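Local coordinates for protein AxyAgu115A (PDB 6NPS) that probably releases alpha-linked glucuronic acid side groups from glucuronoxylan by hydrolysis, as a family GH115 alpha-glucuronidase, at residues A351-V356 with Y408-Y413. The protein carries 3 engineered substitutions. Numbering follows the deposited sequence.
Sequences ALYKEV and YYHFDY. With GOL (glycerol), chain J.
The C-terminal ends of two strands in the eight-stranded parallel barrel of this family GH115 enzyme illustrate how such a fold builds a pocket: strand 348-351 runs out into a type II' beta turn from Y353 to V356, strand 405-410 ends at H410, and strand 379-383 lies between them. Bridging that intervening strand falls to side chains, chiefly Y353. Its CG is anti to the backbone N (chi1 -177°), which carries the ring toward strand 405-410. There it meets the Y408 ring obliquely, planes at 47°, with Y353 CE1 3.9 Å from Y408 CE2. H410 CE1 sits 3.5 Å above one face of the Y408 ring, toward its rim, while the imidazole ND1 is held by D384. No direct hydrogen bond joins the segments; a glycerol, probably from the crystallisation liquor, links them instead. Its O3 donates to Y353 OH at 2.8 Å and also presses to 2.3 Å from H410 NE2, too short for an ordinary hydrogen bond. Its O2 shares a 3.0 Å hydrogen bond with Y408 OH, lying at the edge of that ring. H246, stacked on Y353, also binds the glycerol. The hydroxyls have second partners, N386 for Y353 and N450 for Y408, which hold the two phenol oxygens in place. Farther along, Y413 brings CE1 to 3.7 Å from Y353 OH, and its own hydroxyl meets K354 tip to tip, OH to CE 3.4 Å. An alanine in place of Y353 would remove the phenol that touches Y408 and would probably cost the glycerol the acceptor for its O3 and loosen the packing between the turn and strand 405-410. Aromatic and polar side chains converging on a small polyol above the strand ends are consistent with a sugar-binding pocket at the C-terminal mouth of a TIM barrel.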
loop_
_atom_site.group_PDB
_atom_site.type_symbol
_atom_site.label_atom_id
_atom_site.label_comp_id
_atom_site.label_asym_id
_atom_site.label_seq_id
_atom_site.Cartn_x
_atom_site.Cartn_y
_atom_site.Cartn_z
ATOM N N ALA A 351 7.153 37.363 25.194
ATOM C CA ALA A 351 6.433 36.404 24.375
ATOM C C ALA A 351 6.097 35.177 25.211
ATOM O O ALA A 351 6.994 34.545 25.772
ATOM C CB ALA A 351 7.273 36.020 23.165
ATOM N N LEU A 352 4.812 34.838 25.317
ATOM C CA LEU A 352 4.429 33.533 25.861
ATOM C C LEU A 352 4.332 32.501 24.733
ATOM O O LEU A 352 3.303 31.872 24.520
ATOM C CB LEU A 352 3.120 33.640 26.628
ATOM C CG LEU A 352 3.144 34.769 27.639
ATOM C CD1 LEU A 352 1.865 34.769 28.449
ATOM C CD2 LEU A 352 4.373 34.682 28.541
ATOM N N TYR A 353 5.441 32.349 23.994
ATOM C CA TYR A 353 5.480 31.539 22.773
ATOM C C TYR A 353 5.889 30.105 23.093
ATOM O O TYR A 353 6.898 29.886 23.767
ATOM C CB TYR A 353 6.451 32.134 21.738
ATOM C CG TYR A 353 6.502 31.405 20.390
ATOM C CD1 TYR A 353 5.370 31.340 19.557
ATOM C CD2 TYR A 353 7.665 30.768 19.959
ATOM C CE1 TYR A 353 5.408 30.678 18.341
ATOM C CE2 TYR A 353 7.729 30.107 18.736
ATOM C CZ TYR A 353 6.583 30.058 17.923
ATOM O OH TYR A 353 6.601 29.396 16.705
ATOM N N LYS A 354 5.105 29.138 22.568
ATOM C CA LYS A 354 5.295 27.692 22.719
ATOM C C LYS A 354 5.504 27.285 24.174
ATOM O O LYS A 354 4.615 27.481 25.012
ATOM C CB LYS A 354 6.469 27.201 21.865
ATOM C CG LYS A 354 6.093 26.885 20.419
ATOM C CD LYS A 354 7.316 26.964 19.531
ATOM C CE LYS A 354 7.145 26.157 18.263
ATOM N NZ LYS A 354 7.404 24.714 18.524
ATOM N N GLU A 355 6.689 26.737 24.489
ATOM C CA GLU A 355 6.940 26.229 25.828
ATOM C C GLU A 355 6.882 27.312 26.898
ATOM O O GLU A 355 6.821 26.978 28.086
ATOM C CB GLU A 355 8.310 25.518 25.865
ATOM C CG GLU A 355 9.517 26.461 25.999
ATOM C CD GLU A 355 10.030 26.981 24.642
ATOM O OE1 GLU A 355 9.550 26.503 23.575
ATOM O OE2 GLU A 355 10.913 27.876 24.645
ATOM N N VAL A 356 6.904 28.594 26.517
ATOM C CA VAL A 356 6.949 29.663 27.519
ATOM C C VAL A 356 5.586 29.847 28.202
ATOM O O VAL A 356 5.527 30.212 29.389
ATOM C CB VAL A 356 7.445 30.989 26.894
ATOM C CG1 VAL A 356 7.640 32.052 27.996
ATOM C CG2 VAL A 356 8.745 30.783 26.096
ATOM N N TYR A 408 0.383 36.849 18.530
ATOM C CA TYR A 408 1.261 36.479 17.430
ATOM C C TYR A 408 0.588 35.337 16.671
ATOM O O TYR A 408 0.389 34.253 17.227
ATOM C CB TYR A 408 2.629 36.084 17.989
ATOM C CG TYR A 408 3.587 35.548 16.963
ATOM C CD1 TYR A 408 3.579 36.018 15.658
ATOM C CD2 TYR A 408 4.519 34.566 17.318
ATOM C CE1 TYR A 408 4.470 35.498 14.699
ATOM C CE2 TYR A 408 5.427 34.063 16.386
ATOM C CZ TYR A 408 5.381 34.519 15.082
ATOM O OH TYR A 408 6.261 33.996 14.156
ATOM N N TYR A 409 0.200 35.606 15.424
ATOM C CA TYR A 409 -0.632 34.753 14.581
ATOM C C TYR A 409 0.208 34.322 13.379
ATOM O O TYR A 409 1.216 34.956 13.066
ATOM C CB TYR A 409 -1.907 35.520 14.150
ATOM C CG TYR A 409 -3.016 34.617 13.646
ATOM C CD1 TYR A 409 -3.855 33.933 14.540
ATOM C CD2 TYR A 409 -3.225 34.454 12.293
ATOM C CE1 TYR A 409 -4.875 33.082 14.082
ATOM C CE2 TYR A 409 -4.257 33.578 11.808
ATOM C CZ TYR A 409 -5.072 32.920 12.721
ATOM O OH TYR A 409 -6.084 32.077 12.286
ATOM N N HIS A 410 -0.122 33.170 12.770
ATOM C CA HIS A 410 0.655 32.635 11.646
ATOM C C HIS A 410 -0.203 32.487 10.389
ATOM O O HIS A 410 -1.255 31.841 10.422
ATOM C CB HIS A 410 1.252 31.257 11.972
ATOM C CG HIS A 410 2.440 31.304 12.883
ATOM N ND1 HIS A 410 2.315 31.496 14.241
ATOM C CD2 HIS A 410 3.775 31.216 12.634
ATOM C CE1 HIS A 410 3.510 31.490 14.791
ATOM N NE2 HIS A 410 4.416 31.316 13.843
ATOM N N PHE A 411 0.276 33.056 9.277
ATOM C CA PHE A 411 -0.124 32.708 7.918
ATOM C C PHE A 411 0.897 31.810 7.250
ATOM O O PHE A 411 0.693 31.438 6.094
ATOM C CB PHE A 411 -0.260 33.961 7.019
ATOM C CG PHE A 411 -1.329 34.940 7.440
ATOM C CD1 PHE A 411 -2.333 34.585 8.325
ATOM C CD2 PHE A 411 -1.326 36.229 6.918
ATOM C CE1 PHE A 411 -3.335 35.475 8.671
ATOM C CE2 PHE A 411 -2.319 37.143 7.288
ATOM C CZ PHE A 411 -3.313 36.770 8.174
ATOM N N ASP A 412 2.010 31.503 7.931
ATOM C CA ASP A 412 3.180 30.839 7.363
ATOM C C ASP A 412 3.941 30.240 8.529
ATOM O O ASP A 412 4.060 30.883 9.571
ATOM C CB ASP A 412 4.023 31.860 6.591
ATOM C CG ASP A 412 5.110 31.242 5.710
ATOM O OD1 ASP A 412 6.114 30.724 6.253
ATOM O OD2 ASP A 412 4.980 31.326 4.458
ATOM N N TYR A 413 4.415 29.009 8.390
ATOM C CA TYR A 413 5.126 28.399 9.499
ATOM C C TYR A 413 6.097 27.339 9.001
ATOM O O TYR A 413 5.735 26.470 8.209
ATOM C CB TYR A 413 4.152 27.783 10.494
ATOM C CG TYR A 413 4.830 27.140 11.686
ATOM C CD1 TYR A 413 5.668 27.888 12.526
ATOM C CD2 TYR A 413 4.599 25.794 12.000
ATOM C CE1 TYR A 413 6.302 27.312 13.624
ATOM C CE2 TYR A 413 5.178 25.228 13.102
ATOM C CZ TYR A 413 6.031 25.983 13.902
ATOM O OH TYR A 413 6.621 25.420 14.979
HETATM C C1 GOL J . 10.187 31.085 13.984
HETATM O O1 GOL J . 11.090 31.973 14.601
HETATM C C2 GOL J . 8.782 31.163 14.706
HETATM O O2 GOL J . 8.529 32.374 15.336
HETATM C C3 GOL J . 7.765 30.971 13.615
HETATM O O3 GOL J . 6.601 30.789 14.285
#